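Local coordinates for proline dehydrogenase (PDB 3HAZ), which probably oxidises proline to glutamate in two steps, pairing an FAD-dependent proline dehydrogenase with an NAD-dependent aldehyde dehydrogenase in one chain, at residues Q314-R319 and Y363-R368; P13-D18 and G359-P364; I21-L26 and V492-A497; E248-A253 and V519-R524. One frame throughout, in Å; residues are numbered along the deposited sequence.

Interaction 1. Residues Q314-R319 and Y363-R368. With FAD (flavin-adenine dinucleotide), chain C; SO4 (sulfate ion), chain F.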
# COMPACT_ATOMS: atom_id res chain seq x y z
N GLN A 314 6.60 -45.60 6.40
CA GLN A 314 6.79 -44.16 6.53
C GLN A 314 5.49 -43.43 6.88
O GLN A 314 4.56 -43.36 6.07
CB GLN A 314 7.37 -43.58 5.24
CG GLN A 314 8.70 -44.20 4.80
CD GLN A 314 8.80 -44.31 3.28
OE1 GLN A 314 7.84 -44.70 2.62
NE2 GLN A 314 9.96 -43.96 2.73
N ALA A 315 5.44 -42.88 8.08
CA ALA A 315 4.24 -42.20 8.56
C ALA A 315 4.00 -40.87 7.85
O ALA A 315 2.91 -40.32 7.95
CB ALA A 315 4.31 -42.00 10.07
N TYR A 316 5.00 -40.34 7.15
CA TYR A 316 4.76 -39.08 6.44
C TYR A 316 3.90 -39.28 5.20
O TYR A 316 3.47 -38.32 4.57
CB TYR A 316 6.06 -38.30 6.17
CG TYR A 316 6.98 -38.79 5.05
CD1 TYR A 316 6.80 -40.03 4.44
CD2 TYR A 316 8.06 -38.01 4.65
CE1 TYR A 316 7.67 -40.46 3.42
CE2 TYR A 316 8.93 -38.43 3.65
CZ TYR A 316 8.73 -39.66 3.04
OH TYR A 316 9.61 -40.06 2.05
N GLN A 317 3.62 -40.54 4.88
CA GLN A 317 2.72 -40.86 3.76
C GLN A 317 1.29 -41.01 4.25
O GLN A 317 1.04 -41.61 5.29
CB GLN A 317 3.15 -42.16 3.07
CG GLN A 317 4.50 -42.09 2.38
CD GLN A 317 4.57 -43.04 1.20
OE1 GLN A 317 3.65 -43.10 0.38
NE2 GLN A 317 5.67 -43.78 1.09
N LYS A 318 0.36 -40.47 3.48
CA LYS A 318 -1.05 -40.59 3.81
C LYS A 318 -1.49 -42.06 3.81
O LYS A 318 -2.43 -42.43 4.52
CB LYS A 318 -1.89 -39.76 2.84
CG LYS A 318 -1.41 -38.30 2.72
CD LYS A 318 -2.16 -37.55 1.63
CE LYS A 318 -1.70 -36.08 1.55
NZ LYS A 318 -2.20 -35.39 0.31
N ARG A 319 -0.80 -42.90 3.04
CA ARG A 319 -1.13 -44.33 2.96
C ARG A 319 -0.62 -45.15 4.14
O ARG A 319 -0.87 -46.35 4.22
CB ARG A 319 -0.60 -44.93 1.66
CG ARG A 319 -1.33 -44.47 0.39
CD ARG A 319 -0.64 -45.01 -0.86
NE ARG A 319 0.71 -44.47 -1.00
CZ ARG A 319 1.58 -44.84 -1.94
NH1 ARG A 319 1.24 -45.76 -2.83
NH2 ARG A 319 2.79 -44.30 -1.98
N TYR A 363 -0.17 -34.71 -3.41
CA TYR A 363 1.06 -35.25 -2.81
C TYR A 363 0.78 -36.49 -1.97
O TYR A 363 -0.18 -36.52 -1.21
CB TYR A 363 1.73 -34.18 -1.94
CG TYR A 363 2.08 -32.92 -2.70
CD1 TYR A 363 1.30 -31.76 -2.57
CD2 TYR A 363 3.17 -32.88 -3.55
CE1 TYR A 363 1.62 -30.60 -3.28
CE2 TYR A 363 3.49 -31.74 -4.26
CZ TYR A 363 2.72 -30.60 -4.13
OH TYR A 363 3.08 -29.48 -4.84
N PRO A 364 1.63 -37.52 -2.10
CA PRO A 364 1.46 -38.76 -1.32
C PRO A 364 1.91 -38.57 0.13
O PRO A 364 1.64 -39.43 0.98
CB PRO A 364 2.37 -39.76 -2.03
CG PRO A 364 3.42 -38.92 -2.69
CD PRO A 364 2.76 -37.61 -3.05
N VAL A 365 2.60 -37.47 0.40
CA VAL A 365 3.07 -37.17 1.74
C VAL A 365 2.34 -35.95 2.26
O VAL A 365 1.84 -35.14 1.48
CB VAL A 365 4.58 -36.84 1.76
CG1 VAL A 365 5.41 -38.11 1.55
CG2 VAL A 365 4.91 -35.78 0.70
N PHE A 366 2.27 -35.81 3.58
CA PHE A 366 1.77 -34.58 4.18
C PHE A 366 2.74 -33.44 3.83
O PHE A 366 3.91 -33.69 3.54
CB PHE A 366 1.61 -34.73 5.69
CG PHE A 366 0.67 -35.86 6.08
CD1 PHE A 366 -0.70 -35.74 5.88
CD2 PHE A 366 1.16 -37.03 6.64
CE1 PHE A 366 -1.56 -36.78 6.23
CE2 PHE A 366 0.31 -38.06 6.98
CZ PHE A 366 -1.05 -37.94 6.78
N THR A 367 2.25 -32.21 3.85
CA THR A 367 3.09 -31.07 3.51
C THR A 367 3.33 -30.14 4.69
O THR A 367 4.11 -29.19 4.59
CB THR A 367 2.54 -30.26 2.32
OG1 THR A 367 1.13 -30.04 2.50
CG2 THR A 367 2.77 -31.00 1.01
N ARG A 368 2.66 -30.41 5.81
CA ARG A 368 3.01 -29.74 7.06
C ARG A 368 3.65 -30.73 8.02
O ARG A 368 3.14 -31.83 8.22
CB ARG A 368 1.79 -29.07 7.70
CG ARG A 368 1.38 -27.77 7.01
CD ARG A 368 0.34 -27.01 7.81
NE ARG A 368 0.86 -26.56 9.10
CZ ARG A 368 0.16 -25.84 9.98
NH1 ARG A 368 -1.09 -25.49 9.70
NH2 ARG A 368 0.71 -25.48 11.13
PA FAD C . 11.83 -34.93 13.24
O1A FAD C . 12.73 -33.57 13.24
O2A FAD C . 10.85 -34.96 14.32
O5B FAD C . 11.04 -35.03 11.82
C5B FAD C . 11.78 -34.90 10.64
C4B FAD C . 10.92 -35.32 9.44
O4B FAD C . 9.45 -34.90 9.39
C3B FAD C . 11.36 -35.69 8.16
O3B FAD C . 12.45 -36.58 8.05
C2B FAD C . 10.08 -35.91 7.39
O2B FAD C . 9.68 -37.25 7.18
C1B FAD C . 9.08 -35.03 8.03
N9A FAD C . 8.91 -33.69 7.50
C8A FAD C . 9.82 -32.64 7.49
N7A FAD C . 9.20 -31.55 6.94
C5A FAD C . 7.88 -31.93 6.62
C6A FAD C . 6.73 -31.18 6.00
N6A FAD C . 6.88 -29.79 5.60
N1A FAD C . 5.57 -31.78 5.81
C2A FAD C . 5.40 -33.12 6.19
N3A FAD C . 6.50 -33.84 6.79
C4A FAD C . 7.71 -33.22 6.98
N1 FAD C . 12.97 -43.21 6.37
C2 FAD C . 12.50 -43.78 5.21
O2 FAD C . 11.82 -43.00 4.30
N3 FAD C . 12.77 -45.16 4.94
C4 FAD C . 13.48 -45.91 5.83
O4 FAD C . 13.68 -47.28 5.59
C4X FAD C . 13.97 -45.32 7.04
N5 FAD C . 14.75 -46.13 8.03
C5X FAD C . 15.22 -45.53 9.22
C6 FAD C . 15.99 -46.33 10.18
C7 FAD C . 16.46 -45.73 11.37
C7M FAD C . 17.28 -46.56 12.35
C8 FAD C . 16.18 -44.30 11.65
C8M FAD C . 16.68 -43.62 12.93
C9 FAD C . 15.44 -43.54 10.72
C9A FAD C . 14.96 -44.16 9.48
N10 FAD C . 14.19 -43.37 8.51
C10 FAD C . 13.71 -43.99 7.30
C1' FAD C . 13.73 -41.98 8.80
C2' FAD C . 14.66 -40.83 8.33
O2' FAD C . 15.95 -41.35 8.02
C3' FAD C . 14.69 -39.73 9.40
O3' FAD C . 15.54 -40.13 10.47
C4' FAD C . 13.27 -39.39 9.97
O4' FAD C . 12.25 -39.20 9.06
C5' FAD C . 13.33 -38.25 11.03
O5' FAD C . 12.24 -38.29 11.94
P FAD C . 12.50 -37.73 13.47
O1P FAD C . 11.14 -37.99 14.40
O2P FAD C . 13.69 -38.37 14.04
O3P FAD C . 12.91 -36.15 13.32
S SO4 F . 4.28 -26.73 10.88
O1 SO4 F . 3.44 -26.04 11.86
O2 SO4 F . 3.92 -26.31 9.52
O3 SO4 F . 5.67 -26.38 11.14
O4 SO4 F . 4.07 -28.16 11.02
O HOH W 1 -0.22 -33.21 1.16
O HOH W 2 0.50 -41.86 0.18
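Two loops are joined by a single beta bridge between Gln317 and Val365, made by Phe366 N to Tyr316 O (3.0 Å, nearly along the C=O axis) and Lys318 N to Pro364 O (3.0 Å). A type I turn from Gln314 to Gln317 leads into it. Tyr316 has CG in the crowded position between N and the carbonyl carbon (chi1 75°), which lays its ring over Val365; CG1 of Val365 sits 3.7 Å from the centroid of the Tyr316 ring, a face-on CH-pi contact. Lys318 runs extended across the Phe366 ring, CG over one face toward the rim, while Ala315 O meets that ring at its edge. Beyond the ring, NZ of Lys318 donates to Tyr363 O at 2.8 Å, and water 1 links it to Val365 O; a salt bridge to Asp18 gives this ammonium a charged partner as well. The loops also hold the cofactor at both ends. Gln314 NE2 gives a nearly straight bond to flavin O2 of FAD (2.6 Å), its OE1 receiving Gln317 NE2, whereas Thr367 O accepts from adenine N6A (3.0 Å). Strand 309-314 of the parallel barrel sheet feeds the first loop; the second connects helices 348-357 and 369-384, and helix 18-28 packs against Lys318 and Phe366.

Interaction 2. Residues P13-D18 and G359-P364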
# COMPACT_ATOMS: atom_id res chain seq x y z
N PRO A 13 -5.49 -45.27 -2.12
CA PRO A 13 -5.45 -44.00 -2.86
C PRO A 13 -4.15 -43.25 -2.60
O PRO A 13 -3.74 -43.11 -1.44
CB PRO A 13 -6.65 -43.23 -2.30
CG PRO A 13 -7.61 -44.30 -1.86
CD PRO A 13 -6.71 -45.39 -1.30
N TYR A 14 -3.52 -42.78 -3.67
CA TYR A 14 -2.16 -42.26 -3.62
C TYR A 14 -2.02 -40.96 -2.84
O TYR A 14 -1.10 -40.81 -2.03
CB TYR A 14 -1.63 -42.06 -5.05
CG TYR A 14 -0.12 -42.07 -5.17
CD1 TYR A 14 0.58 -43.27 -5.11
CD2 TYR A 14 0.60 -40.90 -5.36
CE1 TYR A 14 1.96 -43.30 -5.23
CE2 TYR A 14 1.97 -40.92 -5.48
CZ TYR A 14 2.65 -42.12 -5.42
OH TYR A 14 4.02 -42.15 -5.54
N ALA A 15 -2.91 -40.01 -3.10
CA ALA A 15 -2.79 -38.67 -2.52
C ALA A 15 -4.12 -38.09 -2.06
O ALA A 15 -4.57 -37.09 -2.60
CB ALA A 15 -2.12 -37.73 -3.51
N PRO A 16 -4.75 -38.72 -1.06
CA PRO A 16 -6.04 -38.21 -0.55
C PRO A 16 -5.92 -36.83 0.10
O PRO A 16 -4.81 -36.35 0.35
CB PRO A 16 -6.45 -39.26 0.50
CG PRO A 16 -5.18 -39.96 0.87
CD PRO A 16 -4.28 -39.91 -0.33
N ASP A 17 -7.07 -36.21 0.35
CA ASP A 17 -7.14 -34.84 0.87
C ASP A 17 -6.67 -34.74 2.33
O ASP A 17 -7.18 -35.43 3.21
CB ASP A 17 -8.57 -34.32 0.74
CG ASP A 17 -8.79 -33.01 1.48
OD1 ASP A 17 -8.06 -32.03 1.19
OD2 ASP A 17 -9.70 -32.96 2.33
N ASP A 18 -5.71 -33.85 2.57
CA ASP A 18 -5.12 -33.69 3.90
C ASP A 18 -6.15 -33.36 4.97
O ASP A 18 -6.12 -33.91 6.07
CB ASP A 18 -4.05 -32.60 3.88
CG ASP A 18 -2.91 -32.90 2.92
OD1 ASP A 18 -3.17 -33.15 1.72
OD2 ASP A 18 -1.74 -32.86 3.36
N GLY A 359 2.94 -33.74 -12.56
CA GLY A 359 1.60 -33.17 -12.64
C GLY A 359 0.55 -34.06 -12.01
O GLY A 359 -0.50 -34.31 -12.60
N LEU A 360 0.84 -34.55 -10.80
CA LEU A 360 -0.08 -35.45 -10.10
C LEU A 360 -1.25 -34.68 -9.51
O LEU A 360 -1.19 -33.45 -9.39
CB LEU A 360 0.66 -36.22 -9.00
CG LEU A 360 1.83 -37.07 -9.49
CD1 LEU A 360 2.29 -38.03 -8.40
CD2 LEU A 360 1.44 -37.83 -10.76
N ASP A 361 -2.30 -35.39 -9.11
CA ASP A 361 -3.47 -34.71 -8.55
C ASP A 361 -3.28 -34.34 -7.07
O ASP A 361 -4.20 -33.82 -6.44
CB ASP A 361 -4.75 -35.51 -8.77
CG ASP A 361 -4.80 -36.81 -7.98
OD1 ASP A 361 -3.97 -36.99 -7.06
OD2 ASP A 361 -5.68 -37.65 -8.28
N GLY A 362 -2.09 -34.59 -6.54
CA GLY A 362 -1.79 -34.25 -5.15
C GLY A 362 -0.49 -34.89 -4.69
O GLY A 362 0.21 -35.52 -5.49
N TYR A 363 -0.17 -34.71 -3.41
CA TYR A 363 1.06 -35.25 -2.81
C TYR A 363 0.78 -36.49 -1.97
O TYR A 363 -0.18 -36.52 -1.21
CB TYR A 363 1.73 -34.18 -1.94
CG TYR A 363 2.08 -32.92 -2.70
CD1 TYR A 363 1.30 -31.76 -2.57
CD2 TYR A 363 3.17 -32.88 -3.55
CE1 TYR A 363 1.62 -30.60 -3.28
CE2 TYR A 363 3.49 -31.74 -4.26
CZ TYR A 363 2.72 -30.60 -4.13
OH TYR A 363 3.08 -29.48 -4.84
N PRO A 364 1.63 -37.52 -2.10
CA PRO A 364 1.46 -38.76 -1.32
C PRO A 364 1.91 -38.57 0.13
O PRO A 364 1.64 -39.43 0.98
CB PRO A 364 2.37 -39.76 -2.03
CG PRO A 364 3.42 -38.92 -2.69
CD PRO A 364 2.76 -37.61 -3.05
O HOH W 2 0.50 -41.86 0.18
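Ala15 and Tyr14 make the direct contacts, and no hydrogen bond runs straight between 13-18 and 359-364. The methyl of Ala15 points at the opposite backbone and sits against Gly362 and Tyr363, its CB 3.2 Å from the carbonyl oxygen Tyr363 O and 3.5 Å from Gly362 C. Gly362, having no side chain, leaves room for this methyl close to its backbone. Tyr14 holds CG anti to its backbone N (chi1 -156°), swinging the ring alongside Pro364; CE2 of Tyr14 lies 3.7 Å from Pro364 CB and 4.1 Å from Leu360 CD1, both approaching the ring obliquely. Its carbonyl faces the same proline: Tyr14 O receives a CA-H...O contact from Pro364 CA at 3.4 Å. Water 2 sits close by, within bonding distance of Tyr14 O (2.9 Å) and Pro364 O alike.

One shell out, Lys318 NZ also donates to Pro16 O, so the same ammonium reaches both loops. Glu520 covers Tyr14 and Leu360 from a third loop. At the ends, Asp17 N-caps helix 18-28 through OD2 to Glu20 N, and Gly359, with positive phi, closes helix 348-357 in a Schellman motif. This is loop-on-loop packing, an N-terminal segment laid over a helix-to-helix connection of the proline dehydrogenase barrel that continues to the FAD-binding Thr367.

Interaction 3. Residues I21-L26 and V492-A497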
# COMPACT_ATOMS: atom_id res chain seq x y z
N ILE A 21 -8.17 -36.15 6.44
CA ILE A 21 -7.33 -36.95 7.33
C ILE A 21 -7.20 -36.24 8.67
O ILE A 21 -7.37 -36.84 9.73
CB ILE A 21 -5.94 -37.24 6.71
CG1 ILE A 21 -6.07 -38.18 5.51
CG2 ILE A 21 -5.01 -37.86 7.75
CD1 ILE A 21 -4.78 -38.43 4.77
N ALA A 22 -6.91 -34.94 8.61
CA ALA A 22 -6.79 -34.13 9.82
C ALA A 22 -8.09 -34.13 10.63
O ALA A 22 -8.06 -34.01 11.86
CB ALA A 22 -6.39 -32.70 9.46
N ALA A 23 -9.23 -34.25 9.95
CA ALA A 23 -10.52 -34.25 10.64
C ALA A 23 -10.66 -35.49 11.51
O ALA A 23 -11.44 -35.50 12.46
CB ALA A 23 -11.67 -34.16 9.63
N ARG A 24 -9.90 -36.54 11.19
CA ARG A 24 -9.90 -37.75 12.00
C ARG A 24 -8.81 -37.70 13.07
O ARG A 24 -9.06 -38.00 14.24
CB ARG A 24 -9.70 -38.99 11.12
CG ARG A 24 -10.70 -39.15 9.98
CD ARG A 24 -10.44 -40.44 9.19
NE ARG A 24 -9.06 -40.53 8.70
CZ ARG A 24 -8.13 -41.31 9.25
NH1 ARG A 24 -8.42 -42.07 10.30
NH2 ARG A 24 -6.90 -41.33 8.75
N LEU A 25 -7.60 -37.32 12.66
CA LEU A 25 -6.43 -37.37 13.54
C LEU A 25 -6.46 -36.36 14.68
O LEU A 25 -5.95 -36.64 15.76
CB LEU A 25 -5.13 -37.18 12.74
CG LEU A 25 -4.87 -38.13 11.57
CD1 LEU A 25 -3.54 -37.77 10.92
CD2 LEU A 25 -4.89 -39.60 12.00
N LEU A 26 -7.03 -35.18 14.44
CA LEU A 26 -7.02 -34.12 15.45
C LEU A 26 -7.81 -34.49 16.72
O LEU A 26 -7.29 -34.36 17.83
CB LEU A 26 -7.50 -32.79 14.87
CG LEU A 26 -6.50 -32.03 13.99
CD1 LEU A 26 -7.17 -30.82 13.34
CD2 LEU A 26 -5.29 -31.59 14.78
N VAL A 492 -4.26 -26.99 14.61
CA VAL A 492 -5.50 -26.40 15.13
C VAL A 492 -6.78 -26.78 14.37
O VAL A 492 -7.75 -27.22 14.98
CB VAL A 492 -5.41 -24.86 15.34
CG1 VAL A 492 -4.04 -24.46 15.89
CG2 VAL A 492 -5.72 -24.10 14.05
N ARG A 493 -6.77 -26.63 13.05
CA ARG A 493 -7.97 -26.84 12.25
C ARG A 493 -7.69 -27.72 11.03
O ARG A 493 -6.70 -27.52 10.34
CB ARG A 493 -8.55 -25.49 11.79
CG ARG A 493 -9.29 -25.53 10.45
CD ARG A 493 -10.72 -26.06 10.59
NE ARG A 493 -11.31 -26.42 9.30
CZ ARG A 493 -12.47 -27.05 9.16
NH1 ARG A 493 -13.17 -27.41 10.23
NH2 ARG A 493 -12.93 -27.33 7.95
N PRO A 494 -8.58 -28.68 10.77
CA PRO A 494 -8.48 -29.61 9.64
C PRO A 494 -8.12 -28.92 8.32
O PRO A 494 -7.21 -29.36 7.63
CB PRO A 494 -9.88 -30.21 9.56
CG PRO A 494 -10.36 -30.20 10.96
CD PRO A 494 -9.75 -28.98 11.62
N GLN A 495 -8.83 -27.84 8.00
CA GLN A 495 -8.61 -27.14 6.73
C GLN A 495 -7.22 -26.51 6.65
O GLN A 495 -6.79 -26.08 5.58
CB GLN A 495 -9.70 -26.08 6.50
CG GLN A 495 -9.44 -24.74 7.19
CD GLN A 495 -10.62 -23.79 7.09
OE1 GLN A 495 -11.72 -24.18 6.67
NE2 GLN A 495 -10.41 -22.54 7.49
N ALA A 496 -6.53 -26.46 7.78
CA ALA A 496 -5.16 -25.93 7.82
C ALA A 496 -4.12 -27.04 7.68
O ALA A 496 -2.92 -26.81 7.86
CB ALA A 496 -4.94 -25.16 9.12
N ALA A 497 -4.57 -28.24 7.33
CA ALA A 497 -3.68 -29.40 7.29
C ALA A 497 -2.56 -29.24 6.26
O ALA A 497 -1.38 -29.39 6.58
CB ALA A 497 -4.48 -30.67 7.04
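Leu26 carries CG anti to its carbonyl carbon (chi1 -76°) with the chain then extended (chi2 172°), and this sends CD1 out from the helix to the ring of Pro494. There CD1 of Leu26 meets Pro494 CD at 3.6 Å, the two side chains crossing obliquely, and the same methyl lies 3.9 Å from Arg493 C. Val492 leaves helix 487-491 with positive phi (61°), turning the chain so that the proline can enter a short 3-10 segment, 494-496. One helical turn before Leu26, Ala22 directs its methyl into the opposite backbone: Ala22 CB is 3.7 Å from Pro494 CA and makes an equally close methyl-to-methyl contact with Ala497 CB. Ala23 meets the proline ring more loosely, its CA 4.1 Å from Pro494 CG. The contact is van der Waals packing, with no hydrogen bond crossing it. CA of Ala22 lies 4.8 Å from CA of Pro494, a close approach consistent with the small Ala22 side chain. Each side keeps its own hydrogen bonds; Leu26 N to Ala22 O holds the helix turn, and Ala497 N to Pro494 O the 3-10 turn. Around it, Ala22, Leu25 and Leu26 also rest on helix 369-384, while Leu26 reaches Ala488 and Ile491 of helix 487-491, so helix 18-28 packs against both helices and the loop following the second.

Interaction 4. Residues E248-A253 and V519-R524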
# COMPACT_ATOMS: atom_id res chain seq x y z
N GLU A 248 11.07 -50.79 -10.40
CA GLU A 248 10.10 -49.79 -10.84
C GLU A 248 8.81 -50.49 -11.26
O GLU A 248 8.82 -51.62 -11.75
CB GLU A 248 10.66 -49.01 -12.03
CG GLU A 248 10.80 -49.86 -13.30
CD GLU A 248 11.63 -49.21 -14.39
OE1 GLU A 248 11.91 -48.00 -14.29
OE2 GLU A 248 12.02 -49.92 -15.34
N ALA A 249 7.69 -49.78 -11.10
CA ALA A 249 6.37 -50.31 -11.45
C ALA A 249 6.28 -50.92 -12.86
O ALA A 249 5.72 -52.00 -13.03
CB ALA A 249 5.31 -49.24 -11.27
N ILE A 250 6.80 -50.22 -13.87
CA ILE A 250 6.64 -50.71 -15.24
C ILE A 250 7.43 -51.99 -15.51
O ILE A 250 7.15 -52.72 -16.46
CB ILE A 250 6.97 -49.64 -16.31
CG1 ILE A 250 8.45 -49.25 -16.25
CG2 ILE A 250 6.05 -48.43 -16.18
CD1 ILE A 250 8.90 -48.37 -17.39
N SER A 251 8.42 -52.27 -14.67
CA SER A 251 9.17 -53.52 -14.78
C SER A 251 8.72 -54.55 -13.75
O SER A 251 9.45 -55.48 -13.42
CB SER A 251 10.68 -53.26 -14.66
OG SER A 251 11.14 -52.45 -15.73
N ARG A 252 7.50 -54.38 -13.23
CA ARG A 252 7.00 -55.27 -12.18
C ARG A 252 7.11 -56.76 -12.54
O ARG A 252 7.48 -57.58 -11.69
CB ARG A 252 5.56 -54.92 -11.81
CG ARG A 252 4.86 -56.01 -11.00
CD ARG A 252 3.45 -55.60 -10.57
NE ARG A 252 3.46 -54.79 -9.35
CZ ARG A 252 3.42 -53.46 -9.32
NH1 ARG A 252 3.39 -52.77 -10.44
NH2 ARG A 252 3.43 -52.82 -8.15
N ALA A 253 6.81 -57.11 -13.79
CA ALA A 253 6.84 -58.52 -14.18
C ALA A 253 8.21 -59.16 -13.94
O ALA A 253 8.30 -60.21 -13.30
CB ALA A 253 6.40 -58.71 -15.63
N VAL A 519 0.30 -38.71 -14.75
CA VAL A 519 -0.13 -39.96 -14.14
C VAL A 519 1.02 -40.54 -13.34
O VAL A 519 2.16 -40.51 -13.79
CB VAL A 519 -0.57 -40.98 -15.23
CG1 VAL A 519 -0.97 -42.31 -14.61
CG2 VAL A 519 -1.71 -40.41 -16.08
N GLU A 520 0.73 -41.04 -12.14
CA GLU A 520 1.74 -41.73 -11.35
C GLU A 520 1.75 -43.22 -11.70
O GLU A 520 0.83 -43.96 -11.34
CB GLU A 520 1.50 -41.54 -9.85
CG GLU A 520 2.51 -42.28 -8.97
CD GLU A 520 3.95 -42.02 -9.38
OE1 GLU A 520 4.42 -40.88 -9.17
OE2 GLU A 520 4.60 -42.94 -9.92
N PHE A 521 2.80 -43.64 -12.40
CA PHE A 521 2.92 -45.03 -12.85
C PHE A 521 3.09 -45.97 -11.65
O PHE A 521 2.83 -47.17 -11.75
CB PHE A 521 4.11 -45.17 -13.80
CG PHE A 521 3.85 -44.64 -15.19
CD1 PHE A 521 2.83 -43.74 -15.43
CD2 PHE A 521 4.66 -45.03 -16.25
CE1 PHE A 521 2.60 -43.25 -16.70
CE2 PHE A 521 4.44 -44.54 -17.52
CZ PHE A 521 3.41 -43.65 -17.75
N GLY A 522 3.52 -45.41 -10.52
CA GLY A 522 3.74 -46.19 -9.32
C GLY A 522 2.48 -46.44 -8.52
O GLY A 522 2.52 -47.04 -7.45
N ALA A 523 1.35 -45.95 -9.04
CA ALA A 523 0.04 -46.23 -8.46
C ALA A 523 -0.70 -47.15 -9.42
O ALA A 523 -1.20 -46.70 -10.45
CB ALA A 523 -0.74 -44.94 -8.26
N ARG A 524 -0.78 -48.43 -9.08
CA ARG A 524 -1.26 -49.43 -10.04
C ARG A 524 -2.66 -49.15 -10.59
O ARG A 524 -2.95 -49.49 -11.74
CB ARG A 524 -1.17 -50.85 -9.45
CG ARG A 524 -2.22 -51.19 -8.41
CD ARG A 524 -2.07 -52.64 -7.91
NE ARG A 524 -1.28 -52.74 -6.68
CZ ARG A 524 -0.22 -53.53 -6.51
NH1 ARG A 524 0.21 -54.31 -7.50
NH2 ARG A 524 0.41 -53.56 -5.34
O HOH W 3 2.46 -49.99 -8.38
O HOH W 4 1.86 -49.79 -11.12
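Van der Waals packing comes first. Ala249 aims its methyl at the turn formed by 520-523, its CB 3.3 Å from Phe521 O and 3.9 Å from Gly522 CA. Next to it, Ile250 keeps CG2 anti to its carbonyl carbon, and this branch crosses obliquely to the Phe521 ring in an apolar contact, with CG2 of Ile250 3.7 Å from Phe521 CD2. Leu527 and Leu530 of helix 524-536 and Leu604 of helix 604-629 add to the packing round that ring.

Of the charged groups, two arginines meet at about a right angle. Arg524 NH1 stands over one face of the Arg252 guanidinium, 3.6 Å from Arg252 NH2, with the planes 51° apart. Such like charges would repel, but Asp292 OD2 forms salt bridges with both Arg252 NE and Arg524 NH1, which probably offsets this. Arg524 NE also donates to Phe10 O.

Water carries the polar links between the segments, as no direct hydrogen bond does. Water 4 donates to Phe521 O (2.9 Å) and accepts a weak bond from Arg252 NH1; water 3 accepts from Arg252 NH2 (3.0 Å) and gives a weak bond to Gly522 O.

Within the segments, Glu520 braces the turn and Glu248 the 3-10 segment ahead of helix 252-272. Glu520 OE2 takes Gly522 N at 2.8 Å on its anti lone pair, and Ser251 OG donates to Glu248 OE2, likewise on the anti lone pair. The pairing is a solvent-bridged surface contact away from the annotated sites, in which a type I turn leading into helix 524-536 abuts the start of helix 252-272 of the proline dehydrogenase barrel.

Interactions 1, 2 and 3 cluster beside the FAD site, their centres 9 to 16 Å apart. From centre to centre, interaction 4 lies about 16 Å from interaction 2, 19 Å from interaction 1 and 31 Å from interaction 3. Interactions 1 and 2 share Tyr363 and Pro364 in the connection between helices 348-357 and 369-384. Helix 18-28 and the loop before it take part in interactions 2 and 3. In sequence, 13-18 and 21-26 come first, then 248-253, 314-319 and 359-368, and last 492-497 and 519-524. Thus the N-terminal segment packs on the proline dehydrogenase barrel, and the chain after helix 487-491 comes back to it; Tyr14 packs on Ala523, joining interactions 2 and 4.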